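Local coordinates for protein 6-pyruvoyl tetrahydrobiopterin synthase (Plasmodium vivax, PDB 2A0S) that is a member of the 6-pyruvoyl tetrahydropterin synthase family that binds biopterin in pockets shared between the subunits of a six-chain assembly, at residues S55-G60 / E163-E168; A21-E26 / I69-L74. One frame throughout, in Å; residues are numbered along the deposited sequence.

Contact 1 of 2, residues S55-G60 / E163-E168. With BIO (biopterin), chain D.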
loop_
_atom_site.group_PDB
_atom_site.type_symbol
_atom_site.label_atom_id
_atom_site.label_comp_id
_atom_site.label_asym_id
_atom_site.label_seq_id
_atom_site.Cartn_x
_atom_site.Cartn_y
_atom_site.Cartn_z
ATOM N N SER A 55 4.160 -14.849 1.465
ATOM C CA SER A 55 4.896 -14.311 2.606
ATOM C C SER A 55 5.186 -15.416 3.616
ATOM O O SER A 55 4.369 -16.320 3.814
ATOM C CB SER A 55 4.142 -13.154 3.264
ATOM O OG SER A 55 2.899 -13.576 3.787
ATOM N N LEU A 56 6.356 -15.341 4.242
ATOM C CA LEU A 56 6.793 -16.356 5.194
ATOM C C LEU A 56 6.954 -15.781 6.601
ATOM O O LEU A 56 7.566 -14.725 6.786
ATOM C CB LEU A 56 8.098 -17.004 4.708
ATOM C CG LEU A 56 8.795 -18.094 5.531
ATOM C CD1 LEU A 56 7.929 -19.338 5.709
ATOM C CD2 LEU A 56 10.128 -18.458 4.897
ATOM N N ARG A 57 6.382 -16.481 7.580
ATOM C CA ARG A 57 6.504 -16.127 8.995
ATOM C C ARG A 57 7.153 -17.255 9.792
ATOM O O ARG A 57 6.795 -18.424 9.634
ATOM C CB ARG A 57 5.140 -15.794 9.601
ATOM C CG ARG A 57 4.757 -14.329 9.536
ATOM C CD ARG A 57 3.403 -14.093 10.196
ATOM N NE ARG A 57 2.942 -12.712 10.050
ATOM C CZ ARG A 57 2.262 -12.245 9.004
ATOM N NH1 ARG A 57 1.890 -10.973 8.976
ATOM N NH2 ARG A 57 1.954 -13.038 7.985
ATOM N N LEU A 58 8.100 -16.884 10.653
ATOM C CA LEU A 58 8.855 -17.829 11.479
ATOM C C LEU A 58 8.912 -17.367 12.930
ATOM O O LEU A 58 8.996 -16.169 13.198
ATOM C CB LEU A 58 10.304 -17.929 10.991
ATOM C CG LEU A 58 10.691 -18.621 9.682
ATOM C CD1 LEU A 58 10.601 -17.642 8.519
ATOM C CD2 LEU A 58 12.110 -19.160 9.810
ATOM N N ARG A 59 8.911 -18.324 13.855
ATOM C CA ARG A 59 9.117 -18.037 15.273
ATOM C C ARG A 59 10.303 -18.825 15.818
ATOM O O ARG A 59 10.463 -20.011 15.522
ATOM C CB ARG A 59 7.860 -18.349 16.086
ATOM C CG ARG A 59 6.688 -17.422 15.811
ATOM C CD ARG A 59 5.440 -17.897 16.531
ATOM N NE ARG A 59 4.238 -17.225 16.042
ATOM C CZ ARG A 59 2.998 -17.664 16.237
ATOM N NH1 ARG A 59 1.972 -16.980 15.751
ATOM N NH2 ARG A 59 2.777 -18.786 16.911
ATOM N N GLY A 60 11.130 -18.152 16.612
ATOM C CA GLY A 60 12.296 -18.771 17.234
ATOM C C GLY A 60 12.972 -17.839 18.218
ATOM O O GLY A 60 12.494 -16.730 18.468
ATOM N N GLU A 163 5.251 -20.652 8.939
ATOM C CA GLU A 163 3.937 -20.225 8.470
ATOM C C GLU A 163 4.037 -19.520 7.120
ATOM O O GLU A 163 4.798 -18.563 6.971
ATOM C CB GLU A 163 3.291 -19.297 9.506
ATOM C CG GLU A 163 1.899 -18.803 9.140
ATOM C CD GLU A 163 1.422 -17.663 10.026
ATOM O OE1 GLU A 163 1.176 -17.895 11.229
ATOM O OE2 GLU A 163 1.277 -16.534 9.512
ATOM N N VAL A 164 3.274 -19.997 6.138
ATOM C CA VAL A 164 3.211 -19.327 4.835
ATOM C C VAL A 164 1.822 -18.754 4.559
ATOM O O VAL A 164 0.805 -19.385 4.860
ATOM C CB VAL A 164 3.682 -20.224 3.642
ATOM C CG1 VAL A 164 5.025 -20.879 3.940
ATOM C CG2 VAL A 164 2.640 -21.269 3.278
ATOM N N THR A 165 1.801 -17.547 4.003
ATOM C CA THR A 165 0.574 -16.921 3.536
ATOM C C THR A 165 0.655 -16.771 2.023
ATOM O O THR A 165 1.586 -16.156 1.498
ATOM C CB THR A 165 0.347 -15.538 4.193
ATOM O OG1 THR A 165 0.248 -15.688 5.614
ATOM C CG2 THR A 165 -0.928 -14.879 3.668
ATOM N N VAL A 166 -0.316 -17.357 1.329
ATOM C CA VAL A 166 -0.417 -17.242 -0.119
ATOM C C VAL A 166 -1.649 -16.411 -0.462
ATOM O O VAL A 166 -2.741 -16.669 0.046
ATOM C CB VAL A 166 -0.481 -18.636 -0.807
ATOM C CG1 VAL A 166 -0.717 -18.503 -2.311
ATOM C CG2 VAL A 166 0.798 -19.420 -0.546
ATOM N N SER A 167 -1.460 -15.400 -1.303
ATOM C CA SER A 167 -2.571 -14.586 -1.779
ATOM C C SER A 167 -2.856 -14.862 -3.249
ATOM O O SER A 167 -1.947 -14.842 -4.082
ATOM C CB SER A 167 -2.297 -13.096 -1.556
ATOM O OG SER A 167 -1.192 -12.652 -2.322
ATOM N N GLU A 168 -4.121 -15.141 -3.548
ATOM C CA GLU A 168 -4.600 -15.290 -4.918
ATOM C C GLU A 168 -4.736 -13.897 -5.523
ATOM O O GLU A 168 -4.456 -13.682 -6.703
ATOM C CB GLU A 168 -5.953 -16.003 -4.920
ATOM C CG GLU A 168 -6.293 -16.727 -6.216
ATOM C CD GLU A 168 -7.625 -17.463 -6.155
ATOM O OE1 GLU A 168 -8.536 -16.997 -5.435
ATOM O OE2 GLU A 168 -7.763 -18.506 -6.833
HETATM N N1 BIO D . -12.246 -19.647 -2.122
HETATM N N2 BIO D . -11.449 -20.347 -0.065
HETATM C C2 BIO D . -11.240 -20.104 -1.356
HETATM N N3 BIO D . -9.968 -20.321 -1.917
HETATM C C4 BIO D . -9.762 -20.057 -3.280
HETATM O O4 BIO D . -8.654 -20.245 -3.781
HETATM C C4A BIO D . -10.829 -19.583 -4.043
HETATM C C8A BIO D . -12.071 -19.385 -3.431
HETATM N N8 BIO D . -13.105 -18.931 -4.158
HETATM C C7 BIO D . -12.961 -18.671 -5.447
HETATM C C6 BIO D . -11.727 -18.856 -6.075
HETATM N N5 BIO D . -10.685 -19.316 -5.357
HETATM C C9 BIO D . -11.571 -18.553 -7.582
HETATM O O9 BIO D . -10.436 -19.257 -8.108
HETATM C C10 BIO D . -11.416 -17.048 -7.881
HETATM O O10 BIO D . -10.583 -16.417 -6.905
HETATM C C11 BIO D . -12.777 -16.346 -7.977
HETATM O O HOH W 1 2.609 -15.869 6.917
HETATM O O HOH W 2 1.500 -15.584 12.999
#
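Arg57 and Glu163 stand side by side on one face of two antiparallel strands, pointing the same way. Their flat ends do not meet squarely: the guanidinium and carboxylate planes are 40° apart, and Glu163 OE2 comes obliquely to 3.9 Å from Arg57 NH2, a long salt bridge. The same oxygen lies closer to the aliphatic shaft, 3.3 Å from Arg57 CD. Extended, with CG anti to the backbone N (chi1 -179°), Glu163 runs up alongside the arginine. A water at the guanidinium edge, in its plane, accepts from Arg57 NH2, donates to Glu163 OE2 and bonds Thr165 OG1 at 2.7 Å. Outside the pair, Tyr161 OH bonds Glu163 OE1 and Thr175 OG1 bonds Thr165 OG1. Ser55 is on this face too, its OG 3.2 Å from Thr165 CB. On the other face Leu56 CD1 touches Val164 CG1 at 3.7 Å, where Val164 also packs on helix 134-149. Four backbone bonds join the strands, two in each of the pairs Ser55-Thr165 and Arg57-Glu163. Farther on, Glu168 OE1 accepts from O10 of biopterin (chain D). This is antiparallel pairing within a sheet with helices packed on one face, as in the family's tunnelling fold.

Contact 2 of 2, residues A21-E26 / I69-L74. With BIO (biopterin), chain B.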
loop_
_atom_site.group_PDB
_atom_site.type_symbol
_atom_site.label_atom_id
_atom_site.label_comp_id
_atom_site.label_asym_id
_atom_site.label_seq_id
_atom_site.Cartn_x
_atom_site.Cartn_y
_atom_site.Cartn_z
ATOM N N ALA A 21 11.317 -14.206 19.090
ATOM C CA ALA A 21 11.022 -13.208 18.067
ATOM C C ALA A 21 10.372 -13.840 16.841
ATOM O O ALA A 21 10.719 -14.955 16.446
ATOM C CB ALA A 21 12.284 -12.457 17.673
ATOM N N GLU A 22 9.423 -13.118 16.250
ATOM C CA GLU A 22 8.749 -13.563 15.036
ATOM C C GLU A 22 9.243 -12.772 13.829
ATOM O O GLU A 22 9.218 -11.542 13.833
ATOM C CB GLU A 22 7.231 -13.433 15.178
ATOM C CG GLU A 22 6.443 -14.040 14.023
ATOM C CD GLU A 22 4.944 -13.891 14.188
ATOM O OE1 GLU A 22 4.470 -12.753 14.399
ATOM O OE2 GLU A 22 4.238 -14.917 14.096
ATOM N N LEU A 23 9.692 -13.489 12.804
ATOM C CA LEU A 23 10.224 -12.871 11.591
ATOM C C LEU A 23 9.254 -12.983 10.423
ATOM O O LEU A 23 8.681 -14.047 10.180
ATOM C CB LEU A 23 11.573 -13.496 11.220
ATOM C CG LEU A 23 12.863 -12.820 11.700
ATOM C CD1 LEU A 23 12.840 -12.474 13.185
ATOM C CD2 LEU A 23 14.058 -13.701 11.377
ATOM N N LEU A 24 9.075 -11.876 9.708
ATOM C CA LEU A 24 8.205 -11.834 8.538
ATOM C C LEU A 24 8.958 -11.339 7.310
ATOM O O LEU A 24 9.611 -10.291 7.345
ATOM C CB LEU A 24 6.967 -10.960 8.803
ATOM C CG LEU A 24 6.053 -10.554 7.634
ATOM C CD1 LEU A 24 5.398 -11.757 6.951
ATOM C CD2 LEU A 24 4.993 -9.569 8.100
ATOM N N VAL A 25 8.859 -12.104 6.228
ATOM C CA VAL A 25 9.423 -11.703 4.947
ATOM C C VAL A 25 8.324 -11.648 3.873
ATOM O O VAL A 25 7.728 -12.669 3.518
ATOM C CB VAL A 25 10.660 -12.569 4.557
ATOM C CG1 VAL A 25 10.271 -14.008 4.226
ATOM C CG2 VAL A 25 11.421 -11.932 3.420
ATOM N N GLU A 26 8.049 -10.440 3.387
ATOM C CA GLU A 26 6.997 -10.216 2.396
ATOM C C GLU A 26 7.442 -9.240 1.310
ATOM O O GLU A 26 7.958 -8.162 1.605
ATOM C CB GLU A 26 5.696 -9.739 3.063
ATOM C CG GLU A 26 5.823 -8.490 3.940
ATOM C CD GLU A 26 4.495 -8.027 4.525
ATOM O OE1 GLU A 26 3.449 -8.645 4.229
ATOM O OE2 GLU A 26 4.499 -7.035 5.288
ATOM N N ILE A 69 17.112 -15.949 12.324
ATOM C CA ILE A 69 17.630 -16.523 11.083
ATOM C C ILE A 69 17.806 -15.375 10.078
ATOM O O ILE A 69 16.996 -14.447 10.047
ATOM C CB ILE A 69 16.707 -17.662 10.531
ATOM C CG1 ILE A 69 17.323 -18.323 9.288
ATOM C CG2 ILE A 69 15.283 -17.152 10.272
ATOM C CD1 ILE A 69 16.712 -19.673 8.923
ATOM N N ASP A 70 18.873 -15.433 9.282
ATOM C CA ASP A 70 19.197 -14.374 8.320
ATOM C C ASP A 70 18.094 -14.198 7.271
ATOM O O ASP A 70 17.679 -15.167 6.630
ATOM C CB ASP A 70 20.539 -14.674 7.639
ATOM C CG ASP A 70 21.202 -13.432 7.056
ATOM O OD1 ASP A 70 20.528 -12.644 6.358
ATOM O OD2 ASP A 70 22.416 -13.253 7.288
ATOM N N PHE A 71 17.628 -12.958 7.112
ATOM C CA PHE A 71 16.580 -12.620 6.137
ATOM C C PHE A 71 16.963 -12.990 4.705
ATOM O O PHE A 71 16.111 -13.426 3.927
ATOM C CB PHE A 71 16.226 -11.125 6.194
ATOM C CG PHE A 71 15.228 -10.766 7.266
ATOM C CD1 PHE A 71 15.506 -9.747 8.173
ATOM C CD2 PHE A 71 14.006 -11.428 7.362
ATOM C CE1 PHE A 71 14.592 -9.402 9.169
ATOM C CE2 PHE A 71 13.085 -11.091 8.354
ATOM C CZ PHE A 71 13.379 -10.074 9.257
ATOM N N SER A 72 18.240 -12.812 4.370
ATOM C CA SER A 72 18.759 -13.094 3.029
ATOM C C SER A 72 18.568 -14.555 2.619
ATOM O O SER A 72 18.279 -14.842 1.456
ATOM C CB SER A 72 20.237 -12.709 2.932
ATOM O OG SER A 72 21.028 -13.496 3.804
ATOM N N ILE A 73 18.733 -15.466 3.578
ATOM C CA ILE A 73 18.495 -16.892 3.348
ATOM C C ILE A 73 17.006 -17.139 3.092
ATOM O O ILE A 73 16.646 -17.854 2.156
ATOM C CB ILE A 73 19.001 -17.772 4.526
ATOM C CG1 ILE A 73 20.487 -17.506 4.802
ATOM C CG2 ILE A 73 18.766 -19.262 4.231
ATOM C CD1 ILE A 73 21.007 -18.091 6.109
ATOM N N LEU A 74 16.154 -16.529 3.915
ATOM C CA LEU A 74 14.702 -16.640 3.766
ATOM C C LEU A 74 14.224 -16.078 2.428
ATOM O O LEU A 74 13.399 -16.693 1.754
ATOM C CB LEU A 74 13.973 -15.944 4.924
ATOM C CG LEU A 74 14.241 -16.396 6.365
ATOM C CD1 LEU A 74 13.496 -15.495 7.338
ATOM C CD2 LEU A 74 13.864 -17.858 6.590
HETATM N N1 BIO B . 18.393 -10.814 9.232
HETATM N N2 BIO B . 17.017 -11.747 10.841
HETATM C C2 BIO B . 17.642 -10.686 10.340
HETATM N N3 BIO B . 17.515 -9.432 10.965
HETATM C C4 BIO B . 18.179 -8.322 10.422
HETATM O O4 BIO B . 18.076 -7.220 10.963
HETATM C C4A BIO B . 18.949 -8.492 9.271
HETATM C C8A BIO B . 19.037 -9.761 8.693
HETATM N N8 BIO B . 19.777 -9.937 7.585
HETATM C C7 BIO B . 20.425 -8.920 7.038
HETATM C C6 BIO B . 20.343 -7.642 7.599
HETATM N N5 BIO B . 19.608 -7.457 8.712
HETATM C C9 BIO B . 21.105 -6.463 6.955
HETATM O O9 BIO B . 21.293 -5.417 7.919
HETATM C C10 BIO B . 20.390 -5.888 5.716
HETATM O O10 BIO B . 18.976 -5.835 5.923
HETATM C C11 BIO B . 20.729 -6.678 4.447
#
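Leu23 reaches from strand 20-40 into the angle between Ile69 and Phe71, at the start of helix 71-85; its CB and CG pack on Phe71, and CD2 goes on to Ile69 and the ligand. CB lies 4.0 Å from Phe71 CE2. One bond on, CG lies obliquely to the ring, 3.7 Å from Phe71 CZ, the two side chains crossing at a slant. The branch CD2 then runs past the ring to the backbone of the loop, 3.3 Å from Ile69 O, with Ile69 CG2 at 3.8 Å. The same methyl is 3.6 Å from N2 of biopterin (chain B), so the leucine ends where protein and ligand join. Two residues along the strand, Val25 CG1 packs on Leu74 CB at 4.2 Å, continuing the apolar seam into the first turn of the helix.

Phe71 lies between the two: CZ and CE2 pack obliquely on Leu23 and CE2 also lies near Leu24 O, while CD1 and CE1 lie against the C2 side of the pterin, with N2 over one face toward the rim. The backbone here binds the ligand, with biopterin N2 donating to Ile69 O at 2.8 Å and Phe71 N donating to biopterin N1 at 3.1 Å. Between them Asp70 caps the helix, its OD1 accepting from both Ser72 N and Ser72 OG. Across the two segments the contact is mainly apolar, consistent with hydrocarbon packing holding in place the loop whose Ile69 O and Phe71 N bond the N1/N2 edge of biopterin.

In the fold
Contacts 1 and 2 share one sheet: strand 48-61 lies between strands 20-40 and 161-167, and the contact centres are 10 Å apart. Backbone bonds probably join them, Leu23 N to Leu58 O at 2.8 Å and Ala21 N to Gly60 O at 2.9 Å. On the helix-covered face Leu56 also packs on Val25, which links the two apolar seams. Each contact ends at a different biopterin. Segment 163-168 gives Glu168 to the chain D ligand, which Ile69 O and Phe71 N of a third subunit also bind; segment 69-74 supplies those same groups to the chain B ligand, where Glu168 of a fourth subunit binds. The two contacts thus contribute different parts of equivalent intersubunit pockets, with Thr134 and Glu135 as further partners.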